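Local coordinates for serine protease pet (Escherichia coli, PDB 4OM9), which is a secreted serine protease toxin of enteroaggregative E. coli, the passenger of an autotransporter, and probably cleaves the host protein alpha-fodrin, at residues E733-E736 and D737-F741; S676-R680 and T681-I685; G500-A504 and N505-I509; V554-N558 and K559-K563. All coordinates share one frame; numbering follows the deposited sequence.

From the N terminus the chain first meets contact 3, a corner at 500-509 between strands 502-504 and 506-510 of the beta-helix. Contact 4 follows at 554-563, where helix 552-558 ends and the residues round that end meet Trp9 and Arg11 of the N-terminal part of the chain; its centre is about 37 Å from that of contact 3. Contact 2, at 676-685, is a corner further along the beta-helix, and contact 1, at 733-741, lies two coils further on, their centres about 16 Å apart. Each contact closes a short local turn, and all are in series, without nesting or crossing. Three lie in coils of the beta-helix; contact 4 joins a helical excursion to the N-terminal region.

Contact 1. Residues E733-E736 and D737-F741; sequences ELTE and DGANF
Thr735 and Ala739 face each other across a tight turn of the beta-helix, where strand 733-735 gives way to strand 740-744. The two segments run 146° apart in direction, a sharp bend between two faces of the coil. At its tip Gly738 is the centre of an inverse gamma turn, closed by a weak bond of 2.6 Å from Ala739 N to Asp737 O. Inside the bend, Thr735 CG2 meets Ala739 CB methyl to methyl at 3.6 Å. The methyl reaches that place because CG2 stands anti to the backbone N of Thr735, while OG1 lies beside that N; CG2 is also 3.9 Å from Asp737 O. Deeper in the coil, Phe741 extends its ring with CG anti to the backbone N (chi1 179°), which carries CE2 and CZ to the bent chain of Glu733. The two side chains cross at about a right angle, carboxylate and ring planes 51° apart, and Glu733 CG comes to CE2 of Phe741 obliquely. Ile703 of the preceding coil and Val749 and Ile753 of strand 747-755 also touch Glu733. Leu709 and Leu711 pack on Phe741. Along the end of the Glu733 chain, CG lies 3.9 Å from Phe741 CE2, and CD lies 3.9 Å from Phe741 CZ.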
ATOM      1  N   GLU A 733      15.461  16.093 -26.569  1.00 54.66           N
ATOM      2  CA  GLU A 733      15.375  14.782 -25.941  1.00 54.86           C
ATOM      3  C   GLU A 733      16.433  13.861 -26.520  1.00 54.76           C
ATOM      4  O   GLU A 733      16.797  13.972 -27.696  1.00 54.93           O
ATOM      5  CB  GLU A 733      13.983  14.169 -26.101  1.00 55.82           C
ATOM      6  CG  GLU A 733      13.208  14.641 -27.293  1.00 56.49           C
ATOM      7  CD  GLU A 733      12.083  15.589 -26.921  1.00 56.78           C
ATOM      8  OE1 GLU A 733      11.501  15.444 -25.813  1.00 56.85           O
ATOM      9  OE2 GLU A 733      11.783  16.484 -27.755  1.00 57.01           O
ATOM     10  N   LEU A 734      16.929  12.959 -25.683  1.00 54.54           N
ATOM     11  CA  LEU A 734      18.019  12.062 -26.039  1.00 54.42           C
ATOM     12  C   LEU A 734      17.651  10.628 -25.663  1.00 54.95           C
ATOM     13  O   LEU A 734      17.186  10.367 -24.553  1.00 54.96           O
ATOM     14  CB  LEU A 734      19.321  12.513 -25.354  1.00 53.53           C
ATOM     15  CG  LEU A 734      20.452  11.553 -24.969  1.00 53.29           C
ATOM     16  CD1 LEU A 734      20.950  10.776 -26.159  1.00 61.55           C
ATOM     17  CD2 LEU A 734      21.612  12.293 -24.302  1.00 52.46           C
ATOM     18  N   THR A 735      17.847   9.701 -26.596  1.00 61.97           N
ATOM     19  CA  THR A 735      17.474   8.307 -26.371  1.00 64.54           C
ATOM     20  C   THR A 735      18.719   7.444 -26.113  1.00 66.09           C
ATOM     21  O   THR A 735      19.742   7.604 -26.776  1.00 68.49           O
ATOM     22  CB  THR A 735      16.665   7.764 -27.556  1.00 65.72           C
ATOM     23  OG1 THR A 735      15.630   8.701 -27.892  1.00 66.42           O
ATOM     24  CG2 THR A 735      16.033   6.436 -27.203  1.00 70.93           C
ATOM     25  N   GLU A 736      18.613   6.532 -25.147  1.00 64.32           N
ATOM     26  CA  GLU A 736      19.783   5.936 -24.493  1.00 65.56           C
ATOM     27  C   GLU A 736      19.937   4.418 -24.610  1.00 62.85           C
ATOM     28  O   GLU A 736      20.947   3.868 -24.176  1.00 61.83           O
ATOM     29  CB  GLU A 736      19.761   6.301 -23.005  1.00 66.36           C
ATOM     30  CG  GLU A 736      19.771   7.786 -22.727  1.00 61.79           C
ATOM     31  CD  GLU A 736      21.166   8.383 -22.769  1.00 69.91           C
ATOM     32  OE1 GLU A 736      21.497   9.163 -21.850  1.00 66.24           O
ATOM     33  OE2 GLU A 736      21.932   8.088 -23.720  1.00 83.09           O
ATOM     34  N   ASP A 737      18.937   3.752 -25.175  1.00 61.54           N
ATOM     35  CA  ASP A 737      18.934   2.295 -25.345  1.00 65.04           C
ATOM     36  C   ASP A 737      18.084   1.929 -26.562  1.00 65.45           C
ATOM     37  O   ASP A 737      17.579   2.808 -27.249  1.00 64.48           O
ATOM     38  CB  ASP A 737      18.376   1.594 -24.092  1.00 68.42           C
ATOM     39  CG  ASP A 737      19.419   1.409 -22.995  1.00 67.88           C
ATOM     40  OD1 ASP A 737      20.618   1.274 -23.307  1.00 77.34           O
ATOM     41  OD2 ASP A 737      19.035   1.377 -21.809  1.00 67.26           O
ATOM     42  N   GLY A 738      17.895   0.635 -26.812  1.00 91.61           N
ATOM     43  CA  GLY A 738      16.880   0.206 -27.761  1.00 90.08           C
ATOM     44  C   GLY A 738      15.491   0.549 -27.241  1.00 92.93           C
ATOM     45  O   GLY A 738      14.708  -0.335 -26.912  1.00 91.88           O
ATOM     46  N   ALA A 739      15.189   1.844 -27.178  1.00 78.81           N
ATOM     47  CA  ALA A 739      14.031   2.357 -26.450  1.00 74.01           C
ATOM     48  C   ALA A 739      12.849   2.721 -27.342  1.00 77.80           C
ATOM     49  O   ALA A 739      12.851   2.444 -28.539  1.00 84.72           O
ATOM     50  CB  ALA A 739      14.444   3.562 -25.639  1.00 72.64           C
ATOM     51  N   ASN A 740      11.829   3.328 -26.737  1.00 61.14           N
ATOM     52  CA  ASN A 740      10.660   3.822 -27.468  1.00 61.86           C
ATOM     53  C   ASN A 740      10.313   5.270 -27.139  1.00 61.36           C
ATOM     54  O   ASN A 740      10.170   5.666 -25.966  1.00 60.93           O
ATOM     55  CB  ASN A 740       9.435   2.949 -27.206  1.00 62.93           C
ATOM     56  CG  ASN A 740       9.529   1.598 -27.874  1.00 66.70           C
ATOM     57  OD1 ASN A 740       9.843   1.500 -29.066  1.00 64.00           O
ATOM     58  ND2 ASN A 740       9.269   0.544 -27.111  1.00 64.48           N
ATOM     59  N   PHE A 741      10.184   6.057 -28.195  1.00 61.49           N
ATOM     60  CA  PHE A 741       9.772   7.439 -28.088  1.00 61.18           C
ATOM     61  C   PHE A 741       8.605   7.653 -29.044  1.00 62.22           C
ATOM     62  O   PHE A 741       8.789   7.767 -30.256  1.00 64.23           O
ATOM     63  CB  PHE A 741      10.942   8.373 -28.392  1.00 60.20           C
ATOM     64  CG  PHE A 741      10.593   9.832 -28.323  1.00 59.88           C
ATOM     65  CD1 PHE A 741      10.096  10.494 -29.437  1.00 60.39           C
ATOM     66  CD2 PHE A 741      10.780  10.549 -27.153  1.00 59.13           C
ATOM     67  CE1 PHE A 741       9.782  11.831 -29.384  1.00 60.14           C
ATOM     68  CE2 PHE A 741      10.466  11.894 -27.089  1.00 58.88           C
ATOM     69  CZ  PHE A 741       9.968  12.535 -28.206  1.00 59.38           C
TER

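Contact 2. Residues S676-R680 and T681-I685; sequences SSLDR and TALTI
This is a corner of the right-handed parallel beta-helix, at which strand 676-679 bends through Arg680 and Thr681 into strand 682-685. Arg680 has a positive phi (61°), a left-handed helical conformation that swings the chain round. Within the angle Leu678 and Thr681 pack at about a right angle: Leu678 CB lies 3.7 Å from Thr681 CB, and Leu678 CG is 3.7 Å from the methyl CG2 of Thr681. Thr681 presents that methyl because CG2 is anti to its backbone N, which leaves OG1 beside the N; the hydroxyl is hydrogen-bonded to Asp659 O in the preceding coil. Leu678 CD2 continues inward as far as Leu683 CB, 4.3 Å away, so the two leucines meet loosely across the bend. Ile662 of strand 661-664 touches Leu678, Thr681 and Leu683 alike. On the outer side Asp679 and Arg680 form a salt bridge, Arg680 NH1 to Asp679 OD2 2.8 Å. The bend of the arginine at chi3 (-62°) brings the guanidinium back to this neighbour, and its NE also pairs with Asp659. Asp679 OD1 is bonded in turn to Thr700 OG1 of the following coil. Apolar packing inside the bend, joined to the neighbouring coils by polar links, fits a corner in the stacked coils of an autotransporter beta-helix.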
ATOM      1  N   SER A 676       2.890  19.788 -16.870  1.00 48.93           N
ATOM      2  CA  SER A 676       4.206  19.764 -16.238  1.00 46.59           C
ATOM      3  C   SER A 676       5.129  20.869 -16.755  1.00 48.89           C
ATOM      4  O   SER A 676       5.228  21.120 -17.961  1.00 51.19           O
ATOM      5  CB  SER A 676       4.870  18.399 -16.441  1.00 43.91           C
ATOM      6  OG  SER A 676       4.312  17.435 -15.570  1.00 41.56           O
ATOM      7  N   SER A 677       5.818  21.510 -15.822  1.00 42.70           N
ATOM      8  CA  SER A 677       6.724  22.591 -16.142  1.00 47.35           C
ATOM      9  C   SER A 677       8.062  22.414 -15.415  1.00 46.33           C
ATOM     10  O   SER A 677       8.140  22.519 -14.195  1.00 43.91           O
ATOM     11  CB  SER A 677       6.070  23.927 -15.789  1.00 54.02           C
ATOM     12  OG  SER A 677       6.988  24.780 -15.127  1.00 54.49           O
ATOM     13  N   LEU A 678       9.109  22.117 -16.172  1.00 40.34           N
ATOM     14  CA  LEU A 678      10.440  21.923 -15.615  1.00 36.19           C
ATOM     15  C   LEU A 678      11.382  23.056 -16.047  1.00 39.79           C
ATOM     16  O   LEU A 678      11.639  23.264 -17.243  1.00 40.25           O
ATOM     17  CB  LEU A 678      11.006  20.577 -16.048  1.00 35.73           C
ATOM     18  CG  LEU A 678      10.572  19.254 -15.405  1.00 35.49           C
ATOM     19  CD1 LEU A 678       9.234  19.325 -14.652  1.00 35.17           C
ATOM     20  CD2 LEU A 678      10.549  18.118 -16.428  1.00 35.22           C
ATOM     21  N   ASP A 679      11.887  23.804 -15.074  1.00 46.54           N
ATOM     22  CA  ASP A 679      12.808  24.890 -15.371  1.00 45.15           C
ATOM     23  C   ASP A 679      14.172  24.589 -14.788  1.00 44.41           C
ATOM     24  O   ASP A 679      14.339  24.626 -13.579  1.00 45.07           O
ATOM     25  CB  ASP A 679      12.283  26.215 -14.833  1.00 43.27           C
ATOM     26  CG  ASP A 679      13.176  27.383 -15.206  1.00 48.28           C
ATOM     27  OD1 ASP A 679      14.022  27.216 -16.104  1.00 49.09           O
ATOM     28  OD2 ASP A 679      13.038  28.472 -14.603  1.00 50.48           O
ATOM     29  N   ARG A 680      15.140  24.302 -15.654  1.00 45.40           N
ATOM     30  CA  ARG A 680      16.474  23.876 -15.233  1.00 45.04           C
ATOM     31  C   ARG A 680      16.358  22.570 -14.452  1.00 42.08           C
ATOM     32  O   ARG A 680      17.151  22.273 -13.563  1.00 48.81           O
ATOM     33  CB  ARG A 680      17.161  24.972 -14.405  1.00 48.41           C
ATOM     34  CG  ARG A 680      17.033  26.356 -15.031  1.00 47.02           C
ATOM     35  CD  ARG A 680      17.845  27.419 -14.311  1.00 47.85           C
ATOM     36  NE  ARG A 680      17.438  27.622 -12.922  1.00 53.08           N
ATOM     37  CZ  ARG A 680      16.354  28.292 -12.540  1.00 58.24           C
ATOM     38  NH1 ARG A 680      15.532  28.819 -13.434  1.00 59.76           N
ATOM     39  NH2 ARG A 680      16.085  28.432 -11.257  1.00 56.44           N
ATOM     40  N   THR A 681      15.352  21.786 -14.808  1.00 37.31           N
ATOM     41  CA  THR A 681      15.087  20.539 -14.118  1.00 37.13           C
ATOM     42  C   THR A 681      15.254  19.304 -15.013  1.00 35.61           C
ATOM     43  O   THR A 681      14.333  18.917 -15.728  1.00 38.95           O
ATOM     44  CB  THR A 681      13.659  20.549 -13.480  1.00 41.21           C
ATOM     45  OG1 THR A 681      13.603  21.539 -12.433  1.00 38.62           O
ATOM     46  CG2 THR A 681      13.288  19.156 -12.900  1.00 36.61           C
ATOM     47  N   ALA A 682      16.426  18.677 -14.946  1.00 45.06           N
ATOM     48  CA  ALA A 682      16.738  17.548 -15.823  1.00 46.54           C
ATOM     49  C   ALA A 682      15.890  16.297 -15.538  1.00 51.39           C
ATOM     50  O   ALA A 682      15.742  15.876 -14.389  1.00 50.33           O
ATOM     51  CB  ALA A 682      18.213  17.204 -15.725  1.00 52.01           C
ATOM     52  N   LEU A 683      15.353  15.709 -16.605  1.00 42.11           N
ATOM     53  CA  LEU A 683      14.488  14.547 -16.507  1.00 41.28           C
ATOM     54  C   LEU A 683      15.132  13.314 -17.117  1.00 45.69           C
ATOM     55  O   LEU A 683      15.413  13.284 -18.318  1.00 48.98           O
ATOM     56  CB  LEU A 683      13.152  14.819 -17.198  1.00 35.87           C
ATOM     57  CG  LEU A 683      12.232  13.593 -17.299  1.00 38.02           C
ATOM     58  CD1 LEU A 683      12.028  12.950 -15.945  1.00 39.01           C
ATOM     59  CD2 LEU A 683      10.901  13.967 -17.901  1.00 35.71           C
ATOM     60  N   THR A 684      15.352  12.286 -16.303  1.00 54.03           N
ATOM     61  CA  THR A 684      15.963  11.064 -16.811  1.00 54.73           C
ATOM     62  C   THR A 684      15.050   9.862 -16.656  1.00 56.51           C
ATOM     63  O   THR A 684      14.715   9.465 -15.546  1.00 59.70           O
ATOM     64  CB  THR A 684      17.304  10.762 -16.120  1.00 54.84           C
ATOM     65  OG1 THR A 684      18.233  11.814 -16.409  1.00 54.53           O
ATOM     66  CG2 THR A 684      17.881   9.451 -16.644  1.00 57.20           C
ATOM     67  N   ILE A 685      14.660   9.284 -17.789  1.00 40.88           N
ATOM     68  CA  ILE A 685      13.795   8.106 -17.819  1.00 41.71           C
ATOM     69  C   ILE A 685      14.641   6.875 -18.083  1.00 45.84           C
ATOM     70  O   ILE A 685      15.168   6.715 -19.178  1.00 50.41           O
ATOM     71  CB  ILE A 685      12.704   8.259 -18.886  1.00 37.70           C
ATOM     72  CG1 ILE A 685      11.870   9.509 -18.569  1.00 36.90           C
ATOM     73  CG2 ILE A 685      11.852   7.026 -18.958  1.00 38.24           C
ATOM     74  CD1 ILE A 685      10.718   9.765 -19.510  1.00 37.31           C
TER

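Contact 3. Residues G500-A504 and N505-I509; sequences GDIQA and NSISI
Ile507 points its side chain into the angle between two strands and touches both Ile502 and Ala504 from the far arm. The axes of strands 502-504 and 506-509 are 100° apart, nearly perpendicular, and come within 7.4 Å of each other; the chain turns the corner at Asn505. The CB bonds of Ile502 and Ile507 aim at the opposite arm. Ile507 CD1 is anti to CA (chi2 171°), which stretches the branch outward until CD1 lies 4.2 Å from Ile502 CG2, one methyl against another. Nearer the vertex, Ile507 CG1 is 4.2 Å from the methyl CB of Ala504. That methyl also lies 3.8 Å from Ser506 O, so the small alanine fits against backbone beside the corner. The CB bond of Asn505 points away, and its ND2 is hydrogen-bonded to Glu460 OE2 and to Asn480 OD1, while Ser506 OG bonds to Arg482 NH1. Within the beta-helix, Ile502 packs on Phe581 of strand 576-583, and Ile507 fits among Leu483 of strand 481-486, Met516 of strand 514-520, and Phe583 and Leu586 of the strands that follow.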
ATOM      1  N   GLY A 500       2.184   3.103   4.965  1.00 28.85           N
ATOM      2  CA  GLY A 500       0.751   2.878   4.973  1.00 28.44           C
ATOM      3  C   GLY A 500       0.061   3.737   3.936  1.00 29.95           C
ATOM      4  O   GLY A 500       0.713   4.362   3.104  1.00 29.29           O
ATOM      5  N   ASP A 501      -1.264   3.768   3.991  1.00 30.25           N
ATOM      6  CA  ASP A 501      -2.041   4.575   3.063  1.00 33.36           C
ATOM      7  C   ASP A 501      -2.142   6.017   3.544  1.00 31.88           C
ATOM      8  O   ASP A 501      -2.433   6.281   4.726  1.00 28.55           O
ATOM      9  CB  ASP A 501      -3.439   3.979   2.878  1.00 33.48           C
ATOM     10  CG  ASP A 501      -3.395   2.629   2.238  1.00 33.93           C
ATOM     11  OD1 ASP A 501      -2.796   2.521   1.142  1.00 37.21           O
ATOM     12  OD2 ASP A 501      -3.933   1.668   2.830  1.00 39.91           O
ATOM     13  N   ILE A 502      -1.907   6.937   2.618  1.00 32.36           N
ATOM     14  CA  ILE A 502      -1.926   8.357   2.899  1.00 30.03           C
ATOM     15  C   ILE A 502      -2.915   9.085   2.005  1.00 34.91           C
ATOM     16  O   ILE A 502      -2.723   9.163   0.783  1.00 34.68           O
ATOM     17  CB  ILE A 502      -0.550   8.996   2.699  1.00 27.95           C
ATOM     18  CG1 ILE A 502       0.484   8.322   3.597  1.00 29.70           C
ATOM     19  CG2 ILE A 502      -0.624  10.480   3.039  1.00 27.93           C
ATOM     20  CD1 ILE A 502       0.318   8.716   5.096  1.00 30.20           C
ATOM     21  N   GLN A 503      -3.965   9.610   2.624  1.00 32.37           N
ATOM     22  CA  GLN A 503      -4.950  10.447   1.959  1.00 34.79           C
ATOM     23  C   GLN A 503      -4.925  11.798   2.650  1.00 33.87           C
ATOM     24  O   GLN A 503      -5.330  11.909   3.807  1.00 32.42           O
ATOM     25  CB  GLN A 503      -6.346   9.816   2.032  1.00 36.59           C
ATOM     26  CG  GLN A 503      -7.481  10.717   1.580  1.00 36.80           C
ATOM     27  CD  GLN A 503      -7.391  11.055   0.109  1.00 42.00           C
ATOM     28  OE1 GLN A 503      -7.465  10.167  -0.748  1.00 45.05           O
ATOM     29  NE2 GLN A 503      -7.203  12.348  -0.201  1.00 37.84           N
ATOM     30  N   ALA A 504      -4.439  12.819   1.959  1.00 33.99           N
ATOM     31  CA  ALA A 504      -4.236  14.119   2.579  1.00 32.71           C
ATOM     32  C   ALA A 504      -4.592  15.262   1.633  1.00 33.79           C
ATOM     33  O   ALA A 504      -4.425  15.142   0.419  1.00 32.04           O
ATOM     34  CB  ALA A 504      -2.790  14.252   3.045  1.00 28.87           C
ATOM     35  N   ASN A 505      -5.087  16.368   2.186  1.00 39.96           N
ATOM     36  CA  ASN A 505      -5.340  17.550   1.378  1.00 41.28           C
ATOM     37  C   ASN A 505      -4.067  17.926   0.648  1.00 43.31           C
ATOM     38  O   ASN A 505      -4.066  18.106  -0.560  1.00 44.90           O
ATOM     39  CB  ASN A 505      -5.821  18.719   2.237  1.00 45.95           C
ATOM     40  CG  ASN A 505      -7.016  18.356   3.107  1.00 43.71           C
ATOM     41  OD1 ASN A 505      -7.878  17.580   2.704  1.00 42.57           O
ATOM     42  ND2 ASN A 505      -7.062  18.915   4.310  1.00 42.56           N
ATOM     43  N   SER A 506      -2.971  18.010   1.390  1.00 32.34           N
ATOM     44  CA  SER A 506      -1.699  18.384   0.802  1.00 32.71           C
ATOM     45  C   SER A 506      -0.573  17.894   1.675  1.00 31.43           C
ATOM     46  O   SER A 506      -0.793  17.468   2.805  1.00 29.62           O
ATOM     47  CB  SER A 506      -1.590  19.903   0.608  1.00 31.54           C
ATOM     48  OG  SER A 506      -1.545  20.583   1.854  1.00 31.31           O
ATOM     49  N   ILE A 507       0.636  17.942   1.133  1.00 30.32           N
ATOM     50  CA  ILE A 507       1.811  17.472   1.841  1.00 29.84           C
ATOM     51  C   ILE A 507       2.934  18.450   1.575  1.00 30.27           C
ATOM     52  O   ILE A 507       3.169  18.837   0.427  1.00 31.13           O
ATOM     53  CB  ILE A 507       2.242  16.055   1.399  1.00 29.64           C
ATOM     54  CG1 ILE A 507       1.197  15.004   1.787  1.00 29.25           C
ATOM     55  CG2 ILE A 507       3.579  15.695   2.008  1.00 29.38           C
ATOM     56  CD1 ILE A 507       1.475  13.611   1.185  1.00 29.20           C
ATOM     57  N   SER A 508       3.628  18.858   2.627  1.00 31.10           N
ATOM     58  CA  SER A 508       4.701  19.819   2.461  1.00 33.72           C
ATOM     59  C   SER A 508       5.973  19.336   3.139  1.00 33.73           C
ATOM     60  O   SER A 508       5.957  18.912   4.290  1.00 31.57           O
ATOM     61  CB  SER A 508       4.282  21.182   2.997  1.00 35.80           C
ATOM     62  OG  SER A 508       5.398  21.841   3.542  1.00 39.52           O
ATOM     63  N   ILE A 509       7.064  19.415   2.388  1.00 35.09           N
ATOM     64  CA  ILE A 509       8.356  18.870   2.758  1.00 33.78           C
ATOM     65  C   ILE A 509       9.434  19.921   2.623  1.00 33.01           C
ATOM     66  O   ILE A 509       9.647  20.439   1.537  1.00 37.54           O
ATOM     67  CB  ILE A 509       8.748  17.718   1.856  1.00 36.43           C
ATOM     68  CG1 ILE A 509       7.549  16.820   1.576  1.00 35.71           C
ATOM     69  CG2 ILE A 509       9.898  16.960   2.458  1.00 34.64           C
ATOM     70  CD1 ILE A 509       7.157  15.988   2.751  1.00 38.39           C
TER

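Contact 4. Residues V554-N558 and K559-K563; sequences VNQKN and KTTYK
The flat carboxamide of Asn555 lies against Thr560 at the C-terminal end of helix 552-558, its oxygen and its nitrogen both hydrogen-bonded. Lys559, the first residue beyond the helix, turns the chain there with the positive phi such an ending uses. OD1 accepts the Thr560 hydroxyl, OG1 to OD1 2.7 Å, with the donor tilted 29° from the carbonyl plane. The same oxygen takes a hydrogen bond from Trp9 NE1, and ND2 bonds to Ser564 OG; together these bonds fix the rotation of the amide. Asn555 and Thr560 cross at about a right angle, and Thr560 OG1 reaches the amide from between the backbone N and the carbonyl carbon (chi1 62°). The other flat group, the Tyr562 ring, has the carbonyl carbon of Thr560 over one face, 4.0 Å above the plane and offset toward the rim. The backbone is closed by a 6-to-1 bond: Thr560 N to Asn555 O, 2.9 Å, 149° at the hydrogen, in the carbonyl plane and on a lone pair. Asn555 thus holds Thr560 twice, by its backbone oxygen and by its side chain. Lys563 makes a cation-pi contact with Trp9, tying the short 3-10 segment 561-563 to the same tryptophan. At the outer side Gln556, its NE2 bonded to Asn552 OD1, bends at chi2 and passes obliquely by Thr561. There the Thr561 methyl CG2 touches Gln556 NE2 at 3.9 Å and Asn555 CB at 4.0 Å.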
ATOM      1  N   VAL A 554      15.832 -26.759   0.077  1.00 51.82           N
ATOM      2  CA  VAL A 554      14.630 -26.380  -0.652  1.00 51.71           C
ATOM      3  C   VAL A 554      14.561 -24.865  -0.828  1.00 51.31           C
ATOM      4  O   VAL A 554      13.961 -24.370  -1.783  1.00 55.00           O
ATOM      5  CB  VAL A 554      13.346 -26.884   0.054  1.00 49.58           C
ATOM      6  CG1 VAL A 554      13.101 -26.134   1.367  1.00 47.20           C
ATOM      7  CG2 VAL A 554      12.137 -26.742  -0.864  1.00 48.69           C
ATOM      8  N   ASN A 555      15.188 -24.130   0.086  1.00 54.09           N
ATOM      9  CA  ASN A 555      15.230 -22.679  -0.013  1.00 57.23           C
ATOM     10  C   ASN A 555      16.257 -22.246  -1.061  1.00 61.12           C
ATOM     11  O   ASN A 555      16.061 -21.257  -1.754  1.00 61.12           O
ATOM     12  CB  ASN A 555      15.544 -22.037   1.351  1.00 54.73           C
ATOM     13  CG  ASN A 555      14.309 -21.902   2.252  1.00 51.80           C
ATOM     14  OD1 ASN A 555      13.169 -21.881   1.780  1.00 45.55           O
ATOM     15  ND2 ASN A 555      14.542 -21.794   3.555  1.00 42.22           N
ATOM     16  N   GLN A 556      17.348 -22.992  -1.185  1.00 59.06           N
ATOM     17  CA  GLN A 556      18.348 -22.678  -2.206  1.00 60.23           C
ATOM     18  C   GLN A 556      17.832 -22.950  -3.624  1.00 62.44           C
ATOM     19  O   GLN A 556      18.154 -22.216  -4.552  1.00 59.92           O
ATOM     20  CB  GLN A 556      19.648 -23.459  -1.969  1.00 61.09           C
ATOM     21  CG  GLN A 556      20.442 -23.053  -0.718  1.00 58.40           C
ATOM     22  CD  GLN A 556      20.839 -21.585  -0.683  1.00 64.10           C
ATOM     23  OE1 GLN A 556      20.836 -20.898  -1.703  1.00 66.38           O
ATOM     24  NE2 GLN A 556      21.186 -21.099   0.506  1.00 55.59           N
ATOM     25  N   LYS A 557      17.021 -23.990  -3.793  1.00 63.95           N
ATOM     26  CA  LYS A 557      16.493 -24.306  -5.117  1.00 72.06           C
ATOM     27  C   LYS A 557      15.352 -23.377  -5.546  1.00 73.90           C
ATOM     28  O   LYS A 557      15.204 -23.071  -6.728  1.00 73.70           O
ATOM     29  CB  LYS A 557      16.025 -25.762  -5.174  1.00 76.38           C
ATOM     30  CG  LYS A 557      15.886 -26.303  -6.589  1.00 83.24           C
ATOM     31  CD  LYS A 557      16.473 -27.708  -6.704  1.00 93.10           C
ATOM     32  CE  LYS A 557      16.086 -28.380  -8.016  1.00 98.10           C
ATOM     33  NZ  LYS A 557      14.622 -28.663  -8.088  1.00 96.54           N
ATOM     34  N   ASN A 558      14.539 -22.929  -4.595  1.00 61.76           N
ATOM     35  CA  ASN A 558      13.449 -22.019  -4.931  1.00 57.60           C
ATOM     36  C   ASN A 558      13.834 -20.558  -4.738  1.00 56.58           C
ATOM     37  O   ASN A 558      13.078 -19.661  -5.105  1.00 58.26           O
ATOM     38  CB  ASN A 558      12.201 -22.345  -4.103  1.00 57.98           C
ATOM     39  CG  ASN A 558      11.668 -23.740  -4.376  1.00 63.93           C
ATOM     40  OD1 ASN A 558      12.437 -24.689  -4.492  1.00 65.47           O
ATOM     41  ND2 ASN A 558      10.348 -23.867  -4.488  1.00 56.50           N
ATOM     42  N   LYS A 559      15.018 -20.331  -4.177  1.00 54.38           N
ATOM     43  CA  LYS A 559      15.470 -18.994  -3.771  1.00 62.29           C
ATOM     44  C   LYS A 559      14.493 -18.333  -2.767  1.00 59.18           C
ATOM     45  O   LYS A 559      14.072 -17.189  -2.942  1.00 52.68           O
ATOM     46  CB  LYS A 559      15.688 -18.101  -5.000  1.00 57.74           C
ATOM     47  CG  LYS A 559      16.928 -18.454  -5.833  1.00 64.80           C
ATOM     48  CD  LYS A 559      18.222 -18.146  -5.074  1.00 68.87           C
ATOM     49  CE  LYS A 559      19.460 -18.185  -5.981  1.00 82.37           C
ATOM     50  NZ  LYS A 559      20.186 -19.493  -5.957  1.00 75.36           N
ATOM     51  N   THR A 560      14.154 -19.073  -1.709  1.00 60.04           N
ATOM     52  CA  THR A 560      13.286 -18.567  -0.651  1.00 55.51           C
ATOM     53  C   THR A 560      13.902 -18.690   0.747  1.00 48.70           C
ATOM     54  O   THR A 560      13.242 -19.144   1.673  1.00 49.59           O
ATOM     55  CB  THR A 560      11.916 -19.293  -0.631  1.00 54.51           C
ATOM     56  OG1 THR A 560      12.105 -20.687  -0.369  1.00 58.63           O
ATOM     57  CG2 THR A 560      11.181 -19.114  -1.951  1.00 49.66           C
ATOM     58  N   THR A 561      15.145 -18.256   0.914  1.00 48.74           N
ATOM     59  CA  THR A 561      15.784 -18.269   2.231  1.00 52.34           C
ATOM     60  C   THR A 561      15.098 -17.319   3.231  1.00 45.91           C
ATOM     61  O   THR A 561      15.249 -17.463   4.449  1.00 41.99           O
ATOM     62  CB  THR A 561      17.282 -17.902   2.129  1.00 52.87           C
ATOM     63  OG1 THR A 561      17.425 -16.583   1.586  1.00 47.32           O
ATOM     64  CG2 THR A 561      18.015 -18.896   1.232  1.00 54.59           C
ATOM     65  N   TYR A 562      14.332 -16.360   2.720  1.00 42.61           N
ATOM     66  CA  TYR A 562      13.630 -15.414   3.578  1.00 39.66           C
ATOM     67  C   TYR A 562      12.573 -16.073   4.499  1.00 37.65           C
ATOM     68  O   TYR A 562      12.114 -15.459   5.464  1.00 33.30           O
ATOM     69  CB  TYR A 562      12.975 -14.331   2.717  1.00 35.96           C
ATOM     70  CG  TYR A 562      12.066 -14.841   1.615  1.00 38.40           C
ATOM     71  CD1 TYR A 562      10.753 -15.202   1.885  1.00 41.81           C
ATOM     72  CD2 TYR A 562      12.515 -14.935   0.298  1.00 40.57           C
ATOM     73  CE1 TYR A 562       9.919 -15.659   0.880  1.00 35.50           C
ATOM     74  CE2 TYR A 562      11.685 -15.373  -0.710  1.00 39.28           C
ATOM     75  CZ  TYR A 562      10.388 -15.740  -0.414  1.00 41.72           C
ATOM     76  OH  TYR A 562       9.543 -16.196  -1.414  1.00 45.48           O
ATOM     77  N   LYS A 563      12.220 -17.322   4.200  1.00 42.62           N
ATOM     78  CA  LYS A 563      11.182 -18.059   4.927  1.00 41.59           C
ATOM     79  C   LYS A 563      11.686 -18.639   6.228  1.00 38.70           C
ATOM     80  O   LYS A 563      10.902 -18.966   7.105  1.00 38.97           O
ATOM     81  CB  LYS A 563      10.622 -19.207   4.076  1.00 41.43           C
ATOM     82  CG  LYS A 563       9.723 -18.797   2.917  1.00 41.56           C
ATOM     83  CD  LYS A 563       9.254 -20.036   2.149  1.00 44.28           C
ATOM     84  CE  LYS A 563       8.073 -19.733   1.238  1.00 47.08           C
ATOM     85  NZ  LYS A 563       7.497 -20.975   0.629  1.00 54.26           N
TER